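Local coordinates for protein BexL (Amycolatopsis orientalis, PDB 4XRW) that probably cyclises and aromatises polyketide intermediates as a di-domain aromatase/cyclase of the BE-7585A biosynthetic pathway, at residues R22-D27 with R146-N151; R39-V44 with R93-H98; K186-F191 with T274-E279; T224-K227 with V231-T234; V282-A287 with A297-A302. All coordinates share one frame; numbering follows the deposited sequence.

In the fold
From the N terminus, contact 1 closes the wider loop in the first half, joining strand 22-30 to helix 138-166, and contact 2 is nested within that loop, setting helix 34-42 against strand 94-99 of the same sheet. The second half follows in series. Contact 3 brings helix 185-193 to the start of strand 274-284, and the hairpin of contact 4 lies inside the loop it closes. Contact 5 opens after contact 3 closes and takes the far end of that same strand to the beginning of helix 299-326. None of the loops cross. Each half has a seven-stranded antiparallel sheet and a long helix, consistent with two helix-grip domains.

Contact 1 of 5, residues R22-D27 with R146-N151; sequences REAEHD and RAVDTN
His26 reaches out of an edge strand and bonds a carboxylate on the long helix, Asp149, a polar strand-to-helix tie in a helix-grip fold; here segment 146-151 runs nearly parallel to segment 22-27. The NE2-H of His26 points at Asp149 OD1 over 2.8 Å and is almost straight, 168° at the hydrogen. The oxygen lies at the ring edge, in its plane, and is approached on its anti side, while the ring and carboxylate planes stand 35° apart. Asp149 is placed for this by its first torsion, which sets CG opposite the backbone N (chi1 -179°) and swings the acid out toward the strand. Histidine suits the position because its far ring nitrogen spans the gap between segments whose axes pass 9.5 Å apart. The same OD1 also forms a salt bridge with Arg153, one turn further along helix 138-166, so two donors grip one oxygen. With an alanine in place of His26, Asp149 would probably lose its link to the strand, leaving its OD1 to Arg153 and opening a gap beside the helix. Beside this polar bond the contact is thin and apolar: Ala24 CB approaches Val148 CG1 at 4.4 Å.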
# COMPACT_ATOMS: atom_id res chain seq x y z
N ARG A 22 -26.01 -14.83 -7.06
CA ARG A 22 -25.44 -15.66 -6.00
C ARG A 22 -24.92 -14.87 -4.83
O ARG A 22 -24.50 -13.71 -4.98
CB ARG A 22 -24.29 -16.52 -6.54
CG ARG A 22 -24.76 -17.74 -7.24
CD ARG A 22 -23.73 -18.84 -7.16
NE ARG A 22 -23.99 -19.82 -8.22
CZ ARG A 22 -23.12 -20.72 -8.63
NH1 ARG A 22 -21.91 -20.78 -8.08
NH2 ARG A 22 -23.45 -21.57 -9.59
N GLU A 23 -24.93 -15.52 -3.67
CA GLU A 23 -24.43 -14.94 -2.43
C GLU A 23 -23.34 -15.83 -1.85
O GLU A 23 -23.40 -17.06 -1.98
CB GLU A 23 -25.58 -14.75 -1.42
CG GLU A 23 -26.58 -13.65 -1.82
CD GLU A 23 -27.76 -13.53 -0.86
OE1 GLU A 23 -28.61 -14.45 -0.80
OE2 GLU A 23 -27.85 -12.49 -0.16
N ALA A 24 -22.33 -15.22 -1.25
CA ALA A 24 -21.32 -15.97 -0.53
C ALA A 24 -21.01 -15.28 0.76
O ALA A 24 -21.28 -14.09 0.92
CB ALA A 24 -20.05 -16.12 -1.35
N GLU A 25 -20.49 -16.06 1.70
CA GLU A 25 -20.03 -15.52 2.99
C GLU A 25 -18.85 -16.31 3.51
O GLU A 25 -18.84 -17.55 3.54
CB GLU A 25 -21.13 -15.50 4.07
CG GLU A 25 -20.60 -14.84 5.35
CD GLU A 25 -21.59 -14.69 6.51
OE1 GLU A 25 -21.10 -14.68 7.67
OE2 GLU A 25 -22.82 -14.54 6.27
N HIS A 26 -17.84 -15.56 3.91
CA HIS A 26 -16.66 -16.09 4.55
C HIS A 26 -16.44 -15.35 5.86
O HIS A 26 -16.86 -14.20 6.01
CB HIS A 26 -15.45 -15.94 3.63
CG HIS A 26 -15.58 -16.69 2.35
ND1 HIS A 26 -16.28 -16.22 1.25
CD2 HIS A 26 -15.07 -17.89 1.98
CE1 HIS A 26 -16.20 -17.10 0.27
NE2 HIS A 26 -15.47 -18.12 0.68
N ASP A 27 -15.84 -16.00 6.85
CA ASP A 27 -15.50 -15.27 8.07
C ASP A 27 -14.18 -15.74 8.65
O ASP A 27 -13.61 -16.75 8.21
CB ASP A 27 -16.63 -15.35 9.10
CG ASP A 27 -17.00 -16.76 9.45
OD1 ASP A 27 -16.12 -17.50 9.95
OD2 ASP A 27 -18.17 -17.12 9.23
N ARG A 146 -15.66 -19.55 -7.90
CA ARG A 146 -14.38 -20.03 -7.45
C ARG A 146 -13.43 -18.89 -7.19
O ARG A 146 -12.63 -18.93 -6.25
CB ARG A 146 -13.78 -21.00 -8.48
CG ARG A 146 -14.47 -22.37 -8.47
CD ARG A 146 -13.70 -23.44 -9.22
NE ARG A 146 -13.62 -23.07 -10.62
CZ ARG A 146 -14.49 -23.44 -11.55
NH1 ARG A 146 -15.51 -24.25 -11.27
NH2 ARG A 146 -14.33 -23.01 -12.78
N ALA A 147 -13.53 -17.86 -8.02
CA ALA A 147 -12.70 -16.67 -7.88
C ALA A 147 -12.98 -15.97 -6.57
O ALA A 147 -12.05 -15.58 -5.87
CB ALA A 147 -12.93 -15.74 -9.06
N VAL A 148 -14.26 -15.75 -6.28
CA VAL A 148 -14.67 -15.08 -5.05
C VAL A 148 -14.22 -15.90 -3.84
O VAL A 148 -13.70 -15.34 -2.86
CB VAL A 148 -16.20 -14.85 -5.03
CG1 VAL A 148 -16.68 -14.39 -3.64
CG2 VAL A 148 -16.59 -13.87 -6.10
N ASP A 149 -14.36 -17.22 -3.93
CA ASP A 149 -13.97 -18.09 -2.81
C ASP A 149 -12.47 -18.01 -2.51
O ASP A 149 -12.07 -17.83 -1.36
CB ASP A 149 -14.36 -19.53 -3.08
CG ASP A 149 -13.98 -20.45 -1.92
OD1 ASP A 149 -14.50 -20.23 -0.81
OD2 ASP A 149 -13.15 -21.35 -2.10
N THR A 150 -11.68 -18.20 -3.55
CA THR A 150 -10.23 -18.09 -3.50
C THR A 150 -9.82 -16.70 -2.98
O THR A 150 -9.05 -16.57 -2.01
CB THR A 150 -9.63 -18.33 -4.91
OG1 THR A 150 -9.89 -19.69 -5.32
CG2 THR A 150 -8.13 -18.08 -4.93
N ASN A 151 -10.35 -15.65 -3.59
CA ASN A 151 -9.95 -14.31 -3.18
C ASN A 151 -10.39 -13.95 -1.76
O ASN A 151 -9.61 -13.36 -1.01
CB ASN A 151 -10.48 -13.27 -4.16
CG ASN A 151 -9.80 -11.94 -3.98
OD1 ASN A 151 -8.65 -11.78 -4.39
ND2 ASN A 151 -10.47 -11.00 -3.33

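Contact 2 of 5, residues R39-V44 with R93-H98; sequences RLVAEV and RRISFH
Flat groups flank the meeting of Ile95 with Val41 and Ala42 but do not form it. At the edge of the Arg39 guanidinium, close to its plane, sits Glu43 OE1, and the ring of Phe97 meets that of Trp113 on strand 106-117 with the planes about 40° apart. The salt bridge, NH1 to OE1 3.1 Å, links Arg39 on the last turn to Glu43, just past the helix end; its N-H is bent to 140°, and the nitrogen stands above the carboxylate plane of Glu43. Charged groups suit this more exposed side.

Between the segments the contact is apolar and rests on one methyl group. Ile95 extends from its strand with CG1 opposite the carbonyl carbon (chi1 -58°) and chi2 extended, which carries CD1 out to the last turn of the helix. There CD1 lies 3.8 Å from Val41 CG1. It is also 3.9 Å from Ala42 CB. The length of isoleucine suits the 7.2 Å between the CA atoms of Ala42 and Ile95, and the small Ala42 lets the methyl approach the helix backbone.

Where the helix ends, the carbonyl oxygens are taken up by side chains: Val41 O bonds Trp47 NE1 and Arg86 NH1, and Ala42 O bonds Arg86 NH2. The Val41 side chain is about 5 Å from a bound MES molecule, probably from the crystallisation liquor, which is consistent with a pocket nearby. A short helix packed on the antiparallel sheet in this way belongs to the helix-grip fold.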
# COMPACT_ATOMS: atom_id res chain seq x y z
N ARG A 39 -12.69 0.32 12.00
CA ARG A 39 -11.98 1.55 11.67
C ARG A 39 -10.94 1.34 10.57
O ARG A 39 -10.77 2.20 9.72
CB ARG A 39 -11.31 2.15 12.91
CG ARG A 39 -10.64 3.49 12.65
CD ARG A 39 -9.81 3.96 13.84
NE ARG A 39 -8.50 3.30 13.91
CZ ARG A 39 -7.45 3.61 13.15
NH1 ARG A 39 -7.53 4.57 12.22
NH2 ARG A 39 -6.30 2.96 13.31
N LEU A 40 -10.26 0.20 10.59
CA LEU A 40 -9.18 -0.03 9.62
C LEU A 40 -9.71 -0.28 8.21
O LEU A 40 -9.06 0.08 7.21
CB LEU A 40 -8.29 -1.20 10.08
CG LEU A 40 -7.43 -0.93 11.33
CD1 LEU A 40 -6.95 -2.23 11.94
CD2 LEU A 40 -6.22 -0.06 11.00
N VAL A 41 -10.89 -0.86 8.12
CA VAL A 41 -11.51 -1.07 6.83
C VAL A 41 -12.29 0.16 6.40
O VAL A 41 -12.38 0.48 5.20
CB VAL A 41 -12.42 -2.30 6.85
CG1 VAL A 41 -13.04 -2.56 5.47
CG2 VAL A 41 -11.62 -3.53 7.34
N ALA A 42 -12.84 0.89 7.36
CA ALA A 42 -13.64 2.06 7.00
C ALA A 42 -12.75 3.22 6.54
O ALA A 42 -13.09 3.94 5.58
CB ALA A 42 -14.51 2.48 8.17
N GLU A 43 -11.62 3.40 7.21
CA GLU A 43 -10.70 4.50 6.91
C GLU A 43 -9.59 4.04 5.93
O GLU A 43 -8.66 3.34 6.31
CB GLU A 43 -10.11 5.05 8.21
CG GLU A 43 -11.21 5.59 9.15
CD GLU A 43 -10.67 6.28 10.41
OE1 GLU A 43 -9.43 6.39 10.57
OE2 GLU A 43 -11.50 6.70 11.25
N VAL A 44 -9.75 4.42 4.67
CA VAL A 44 -9.02 3.77 3.57
C VAL A 44 -7.54 4.10 3.53
O VAL A 44 -6.78 3.45 2.82
CB VAL A 44 -9.64 4.14 2.20
CG1 VAL A 44 -11.13 3.80 2.21
CG2 VAL A 44 -9.44 5.60 1.87
N ARG A 93 -21.41 -1.49 12.60
CA ARG A 93 -20.10 -1.94 12.13
C ARG A 93 -20.28 -2.71 10.81
O ARG A 93 -19.83 -3.84 10.67
CB ARG A 93 -19.39 -2.80 13.18
CG ARG A 93 -19.21 -2.10 14.55
CD ARG A 93 -18.39 -2.94 15.51
NE ARG A 93 -18.53 -2.50 16.90
CZ ARG A 93 -19.51 -2.87 17.72
NH1 ARG A 93 -20.48 -3.69 17.30
NH2 ARG A 93 -19.54 -2.43 18.96
N ARG A 94 -20.98 -2.08 9.86
CA ARG A 94 -21.17 -2.65 8.53
C ARG A 94 -20.69 -1.69 7.46
O ARG A 94 -20.87 -0.47 7.58
CB ARG A 94 -22.64 -3.00 8.25
CG ARG A 94 -23.20 -4.16 9.07
CD ARG A 94 -24.72 -4.35 8.90
NE ARG A 94 -25.14 -5.15 7.74
CZ ARG A 94 -25.56 -4.66 6.57
NH1 ARG A 94 -25.60 -3.35 6.35
NH2 ARG A 94 -25.95 -5.48 5.59
N ILE A 95 -20.12 -2.25 6.40
CA ILE A 95 -19.68 -1.48 5.24
C ILE A 95 -20.16 -2.24 3.99
O ILE A 95 -19.72 -3.35 3.74
CB ILE A 95 -18.16 -1.34 5.17
CG1 ILE A 95 -17.63 -0.65 6.43
CG2 ILE A 95 -17.78 -0.52 3.91
CD1 ILE A 95 -16.18 -0.72 6.57
N SER A 96 -21.07 -1.64 3.24
CA SER A 96 -21.50 -2.17 1.95
C SER A 96 -20.64 -1.60 0.85
O SER A 96 -20.34 -0.40 0.87
CB SER A 96 -22.96 -1.81 1.68
OG SER A 96 -23.73 -2.08 2.84
N PHE A 97 -20.23 -2.42 -0.10
CA PHE A 97 -19.45 -1.89 -1.22
C PHE A 97 -19.96 -2.47 -2.51
O PHE A 97 -20.57 -3.54 -2.53
CB PHE A 97 -17.95 -2.17 -1.03
CG PHE A 97 -17.61 -3.63 -0.82
CD1 PHE A 97 -17.26 -4.43 -1.89
CD2 PHE A 97 -17.62 -4.18 0.46
CE1 PHE A 97 -16.93 -5.77 -1.71
CE2 PHE A 97 -17.27 -5.50 0.65
CZ PHE A 97 -16.93 -6.29 -0.41
N HIS A 98 -19.74 -1.74 -3.60
CA HIS A 98 -20.21 -2.12 -4.92
C HIS A 98 -19.16 -1.71 -5.94
O HIS A 98 -18.83 -0.54 -6.06
CB HIS A 98 -21.56 -1.46 -5.22
CG HIS A 98 -22.48 -1.42 -4.04
ND1 HIS A 98 -23.33 -2.47 -3.72
CD2 HIS A 98 -22.67 -0.48 -3.08
CE1 HIS A 98 -24.01 -2.17 -2.63
NE2 HIS A 98 -23.63 -0.97 -2.22

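Contact 3 of 5, residues K186-F191 with T274-E279; sequences KDVYDF and TTASSE
Lys186 NZ bonds Asp190 OD2 at 3.0 Å on one side of helix 185-193, while Val188, between them in sequence, turns toward the strand and meets Thr274 and Ala276. This is where the helix of the second helix-grip domain lies against the start of strand 274-284. The salt bridge uses the syn lone pair of the oxygen and joins residues four apart, one turn of helix, so the charges stay off the apolar side.

Thr274 splits its branches between two tasks: OG1 forms a hydrogen bond with the backbone oxygen of Ala183, just before the helix, while its methyl faces Val188. Threonine suits the place because it serves a backbone acceptor and an apolar neighbour at once.

Val188 carries the helix side. Its two methyls fork over the strand: CG2 comes tip to tip with Thr274 CG2 at 4.2 Å, and CG1 goes to Ala276, the next residue on the same side of the strand. With chi1 at -178°, CG1 stands opposite the backbone N, and the branching at CB lets one residue touch both strand positions. Ala276, having just a methyl, allows the helix to come within 7.6 Å, measured between the CA atoms of Val188 and Ala276. Phe266 of strand 257-268 touches both Val188 and Ala276, and Ala325 of the long helix adds to the buried apolar cluster around the valine. The closest approach between helix and strand is Val188 CG1 to Ala276 CB at 4.0 Å.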
# COMPACT_ATOMS: atom_id res chain seq x y z
N LYS A 186 6.91 21.37 -9.07
CA LYS A 186 7.01 20.59 -10.28
C LYS A 186 8.42 20.06 -10.55
O LYS A 186 8.58 18.91 -10.98
CB LYS A 186 6.52 21.39 -11.47
CG LYS A 186 6.80 20.72 -12.81
CD LYS A 186 6.07 21.45 -13.93
CE LYS A 186 5.99 20.61 -15.19
NZ LYS A 186 7.30 20.15 -15.66
N ASP A 187 9.44 20.88 -10.35
CA ASP A 187 10.80 20.41 -10.64
C ASP A 187 11.30 19.37 -9.64
O ASP A 187 12.10 18.52 -9.99
CB ASP A 187 11.75 21.60 -10.70
CG ASP A 187 11.37 22.60 -11.80
OD1 ASP A 187 10.70 22.18 -12.78
OD2 ASP A 187 11.75 23.79 -11.70
N VAL A 188 10.82 19.43 -8.40
CA VAL A 188 11.20 18.47 -7.41
C VAL A 188 10.45 17.15 -7.67
O VAL A 188 11.03 16.06 -7.72
CB VAL A 188 10.90 18.97 -5.99
CG1 VAL A 188 11.36 17.95 -5.00
CG2 VAL A 188 11.57 20.36 -5.74
N TYR A 189 9.15 17.27 -7.84
CA TYR A 189 8.31 16.14 -8.25
C TYR A 189 8.88 15.39 -9.44
O TYR A 189 9.00 14.17 -9.42
CB TYR A 189 6.90 16.63 -8.60
CG TYR A 189 5.99 15.57 -9.21
CD1 TYR A 189 5.20 14.76 -8.38
CD2 TYR A 189 5.95 15.37 -10.57
CE1 TYR A 189 4.36 13.77 -8.95
CE2 TYR A 189 5.13 14.40 -11.13
CZ TYR A 189 4.34 13.61 -10.31
OH TYR A 189 3.53 12.66 -10.89
N ASP A 190 9.20 16.12 -10.53
CA ASP A 190 9.72 15.50 -11.74
C ASP A 190 10.97 14.70 -11.47
O ASP A 190 11.18 13.65 -12.06
CB ASP A 190 10.03 16.52 -12.84
CG ASP A 190 8.76 17.11 -13.51
OD1 ASP A 190 7.64 16.57 -13.37
OD2 ASP A 190 8.91 18.14 -14.20
N PHE A 191 11.85 15.19 -10.61
CA PHE A 191 13.07 14.45 -10.29
C PHE A 191 12.75 13.07 -9.68
O PHE A 191 13.40 12.08 -10.00
CB PHE A 191 13.96 15.26 -9.32
CG PHE A 191 15.25 14.59 -8.98
CD1 PHE A 191 15.35 13.68 -7.92
CD2 PHE A 191 16.40 14.88 -9.70
CE1 PHE A 191 16.53 13.07 -7.62
CE2 PHE A 191 17.59 14.27 -9.40
CZ PHE A 191 17.67 13.37 -8.34
N THR A 274 9.45 25.02 -1.93
CA THR A 274 8.77 23.71 -1.83
C THR A 274 9.24 23.02 -0.55
O THR A 274 10.44 23.06 -0.27
CB THR A 274 9.12 22.81 -3.07
OG1 THR A 274 8.49 23.33 -4.25
CG2 THR A 274 8.71 21.34 -2.85
N THR A 275 8.35 22.39 0.23
CA THR A 275 8.87 21.48 1.24
C THR A 275 8.58 20.06 0.73
O THR A 275 7.44 19.70 0.40
CB THR A 275 8.35 21.76 2.68
OG1 THR A 275 7.65 20.63 3.20
CG2 THR A 275 7.50 22.99 2.73
N ALA A 276 9.66 19.33 0.57
CA ALA A 276 9.65 17.97 0.03
C ALA A 276 9.85 17.02 1.18
O ALA A 276 10.77 17.17 1.97
CB ALA A 276 10.74 17.78 -1.04
N SER A 277 9.00 16.01 1.26
CA SER A 277 9.13 15.02 2.30
C SER A 277 9.05 13.61 1.76
O SER A 277 8.44 13.37 0.74
CB SER A 277 8.04 15.24 3.35
OG SER A 277 6.76 15.18 2.74
N SER A 278 9.69 12.70 2.48
CA SER A 278 9.68 11.27 2.22
C SER A 278 9.24 10.57 3.49
O SER A 278 9.96 10.61 4.50
CB SER A 278 11.06 10.79 1.82
OG SER A 278 11.13 9.40 1.64
N GLU A 279 8.06 9.94 3.44
CA GLU A 279 7.51 9.20 4.57
C GLU A 279 7.67 7.71 4.35
O GLU A 279 7.60 7.25 3.22
CB GLU A 279 6.03 9.55 4.75
CG GLU A 279 5.37 8.86 5.95
CD GLU A 279 4.82 7.44 5.66
OE1 GLU A 279 4.91 6.91 4.52
OE2 GLU A 279 4.28 6.85 6.62

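Contact 4 of 5, residues T224-K227 with V231-T234; sequences TRAK and VHTT
Thr224 and His232 form an antiparallel hydrogen-bonded pair, with Thr224 N to His232 O and His232 N to Thr224 O both 3.0 Å long, and the non-hydrogen-bonded pair of Arg225 and Val231 follows towards the turn of the hairpin. On the face with Thr224 and His232, the threonine hydroxyl sits between its backbone N and carbonyl carbon (chi1 54°), which turns OG1 toward the histidine; it lies 3.7 Å from His232 CB. A water links Thr224 OG1, 2.8 Å away, with the hydroxyl of Thr234. The methyl of Ala226 fits against the edge of the His232 ring, CB to CE1 3.9 Å. On the other face Arg225 and Val231 run side by side and point the same way, the arginine's CG 4.1 Å from Val231 CG1; its chain bends at chi3, and the guanidinium lies oblique to the Val231 methyl. Such small hydroxyls, an imidazole and a long cation suit an exposed hairpin end: the backbone bonds fix the register, while a water carries the link from the Thr224 hydroxyl to that of Thr234, two residues beyond its strand partner.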
# COMPACT_ATOMS: atom_id res chain seq x y z
N THR A 224 20.44 -1.49 -6.68
CA THR A 224 21.12 -0.58 -5.77
C THR A 224 22.30 -1.26 -5.10
O THR A 224 22.35 -2.48 -5.04
CB THR A 224 20.20 -0.08 -4.69
OG1 THR A 224 19.62 -1.21 -4.03
CG2 THR A 224 19.11 0.76 -5.29
N ARG A 225 23.23 -0.45 -4.61
CA ARG A 225 24.28 -0.95 -3.73
C ARG A 225 24.13 -0.31 -2.38
O ARG A 225 24.05 0.91 -2.29
CB ARG A 225 25.66 -0.65 -4.30
CG ARG A 225 26.77 -1.13 -3.34
CD ARG A 225 28.14 -0.68 -3.77
NE ARG A 225 28.84 -1.70 -4.53
CZ ARG A 225 29.31 -1.55 -5.76
NH1 ARG A 225 29.16 -0.39 -6.42
NH2 ARG A 225 29.95 -2.55 -6.35
N ALA A 226 24.13 -1.12 -1.33
CA ALA A 226 23.92 -0.63 0.02
C ALA A 226 25.26 -0.29 0.68
O ALA A 226 26.33 -0.60 0.14
CB ALA A 226 23.16 -1.66 0.84
N LYS A 227 25.18 0.35 1.84
CA LYS A 227 26.37 0.76 2.58
C LYS A 227 27.31 -0.42 2.90
O LYS A 227 28.53 -0.30 2.77
CB LYS A 227 25.96 1.45 3.89
CG LYS A 227 25.65 2.93 3.76
CD LYS A 227 25.91 3.62 5.09
CE LYS A 227 27.33 3.31 5.59
NZ LYS A 227 27.59 3.80 6.98
N VAL A 231 24.28 -5.87 -2.55
CA VAL A 231 23.56 -5.30 -3.67
C VAL A 231 22.16 -5.91 -3.76
O VAL A 231 21.90 -7.01 -3.28
CB VAL A 231 24.32 -5.49 -5.00
CG1 VAL A 231 25.63 -4.73 -4.97
CG2 VAL A 231 24.57 -6.98 -5.29
N HIS A 232 21.25 -5.15 -4.36
CA HIS A 232 19.84 -5.50 -4.35
C HIS A 232 19.14 -5.20 -5.66
O HIS A 232 19.56 -4.33 -6.43
CB HIS A 232 19.14 -4.78 -3.23
CG HIS A 232 19.71 -5.08 -1.89
ND1 HIS A 232 20.53 -4.21 -1.21
CD2 HIS A 232 19.61 -6.19 -1.11
CE1 HIS A 232 20.90 -4.75 -0.07
NE2 HIS A 232 20.36 -5.96 0.02
N THR A 233 18.09 -5.97 -5.93
CA THR A 233 17.17 -5.71 -7.01
C THR A 233 15.77 -5.72 -6.38
O THR A 233 15.37 -6.72 -5.82
CB THR A 233 17.25 -6.72 -8.15
OG1 THR A 233 18.59 -6.74 -8.68
CG2 THR A 233 16.31 -6.34 -9.25
N THR A 234 15.08 -4.58 -6.45
CA THR A 234 13.89 -4.32 -5.66
C THR A 234 12.79 -3.74 -6.52
O THR A 234 13.06 -2.88 -7.35
CB THR A 234 14.20 -3.32 -4.53
OG1 THR A 234 15.39 -3.76 -3.83
CG2 THR A 234 13.05 -3.28 -3.56
O HOH W 1 17.24 -2.20 -5.09
O HOH W 2 20.42 -1.13 -1.63

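Contact 5 of 5, residues V282-A287 with A297-A302; sequences VVLNTA and AGVAEA
Leu284, the last residue of its strand, bears most of this contact with the helix start. Its CD1 touches Ala302 CB and Val299 O, each at 3.9 Å, and comes within 4.3 Å of Val299 CG1, so a single methyl settles into the first turn of helix 299-326. CG stands opposite the carbonyl carbon (chi1 -66°), and chi2 near 173° extends CD1 toward the helix. Leucine fits here because its forked end also lays CD2 near the Ala302 methyl, and alanine at that place is small enough to be covered. Arg303 of the helix and Phe173 of the neighbouring strand touch the same leucine.

Two residues further on, beyond the strand, Thr286 offers its methyl, not its hydroxyl: CG2 meets Val299 CG2 at 4.0 Å, the two side chains lying oblique to each other. Leu171, just before strand 172-181, also touches both.

The helix itself begins at Gly298, the N-cap. Glu301 OE1, a carboxylate oxygen of the first turn, accepts the N-H of Gly298 at 2.9 Å, and Ala302 N bonds Gly298 O at 3.0 Å to close that turn. Glycine, with no side chain, fits beside the glutamate oxygen at the cap. A last strand leading, through a connection that holds the short helix 289-293, into the long C-terminal helix is the helix-grip arrangement.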
# COMPACT_ATOMS: atom_id res chain seq x y z
N VAL A 282 6.68 1.04 8.09
CA VAL A 282 7.23 -0.29 8.09
C VAL A 282 6.54 -1.17 9.12
O VAL A 282 6.23 -0.70 10.21
CB VAL A 282 8.75 -0.28 8.41
CG1 VAL A 282 9.31 -1.70 8.43
CG2 VAL A 282 9.51 0.54 7.37
N VAL A 283 6.31 -2.43 8.76
CA VAL A 283 5.99 -3.49 9.72
C VAL A 283 7.13 -4.49 9.72
O VAL A 283 7.52 -5.02 8.67
CB VAL A 283 4.67 -4.21 9.38
CG1 VAL A 283 4.37 -5.30 10.42
CG2 VAL A 283 3.52 -3.23 9.31
N LEU A 284 7.68 -4.77 10.90
CA LEU A 284 8.78 -5.73 10.99
C LEU A 284 8.36 -7.19 10.96
O LEU A 284 7.24 -7.54 11.32
CB LEU A 284 9.57 -5.48 12.28
CG LEU A 284 10.32 -4.17 12.35
CD1 LEU A 284 10.91 -3.99 13.75
CD2 LEU A 284 11.40 -4.15 11.32
N ASN A 285 9.27 -8.02 10.47
CA ASN A 285 9.11 -9.46 10.44
C ASN A 285 10.01 -9.96 11.56
O ASN A 285 11.23 -9.97 11.42
CB ASN A 285 9.53 -10.03 9.09
CG ASN A 285 9.17 -11.48 8.91
OD1 ASN A 285 8.82 -12.16 9.87
ND2 ASN A 285 9.25 -11.96 7.67
N THR A 286 9.42 -10.34 12.69
CA THR A 286 10.23 -10.71 13.84
C THR A 286 10.87 -12.08 13.64
O THR A 286 11.89 -12.37 14.25
CB THR A 286 9.39 -10.70 15.14
OG1 THR A 286 8.29 -11.59 14.98
CG2 THR A 286 8.86 -9.31 15.41
N ALA A 287 10.29 -12.91 12.78
CA ALA A 287 10.77 -14.29 12.59
C ALA A 287 12.19 -14.36 12.07
O ALA A 287 12.88 -15.38 12.24
CB ALA A 287 9.85 -15.04 11.64
N ALA A 297 20.04 -9.80 18.95
CA ALA A 297 19.37 -8.65 18.36
C ALA A 297 17.86 -8.79 18.54
O ALA A 297 17.31 -9.89 18.42
CB ALA A 297 19.73 -8.51 16.88
N GLY A 298 17.19 -7.68 18.84
CA GLY A 298 15.76 -7.67 19.09
C GLY A 298 14.99 -6.68 18.23
O GLY A 298 15.51 -6.10 17.28
N VAL A 299 13.72 -6.47 18.58
CA VAL A 299 12.85 -5.58 17.83
C VAL A 299 13.42 -4.18 17.78
O VAL A 299 13.46 -3.55 16.72
CB VAL A 299 11.44 -5.55 18.44
CG1 VAL A 299 10.69 -4.30 18.04
CG2 VAL A 299 10.66 -6.81 18.03
N ALA A 300 13.88 -3.68 18.92
CA ALA A 300 14.44 -2.33 18.98
C ALA A 300 15.60 -2.17 18.00
O ALA A 300 15.72 -1.13 17.34
CB ALA A 300 14.90 -2.00 20.40
N GLU A 301 16.46 -3.18 17.91
CA GLU A 301 17.61 -3.14 17.01
C GLU A 301 17.16 -3.21 15.55
O GLU A 301 17.77 -2.60 14.67
CB GLU A 301 18.60 -4.28 17.29
CG GLU A 301 19.47 -4.10 18.54
CD GLU A 301 18.70 -4.29 19.85
OE1 GLU A 301 17.69 -5.03 19.88
OE2 GLU A 301 19.13 -3.69 20.87
N ALA A 302 16.11 -3.98 15.28
CA ALA A 302 15.58 -4.09 13.93
C ALA A 302 14.96 -2.76 13.50
O ALA A 302 15.14 -2.34 12.36
CB ALA A 302 14.56 -5.22 13.83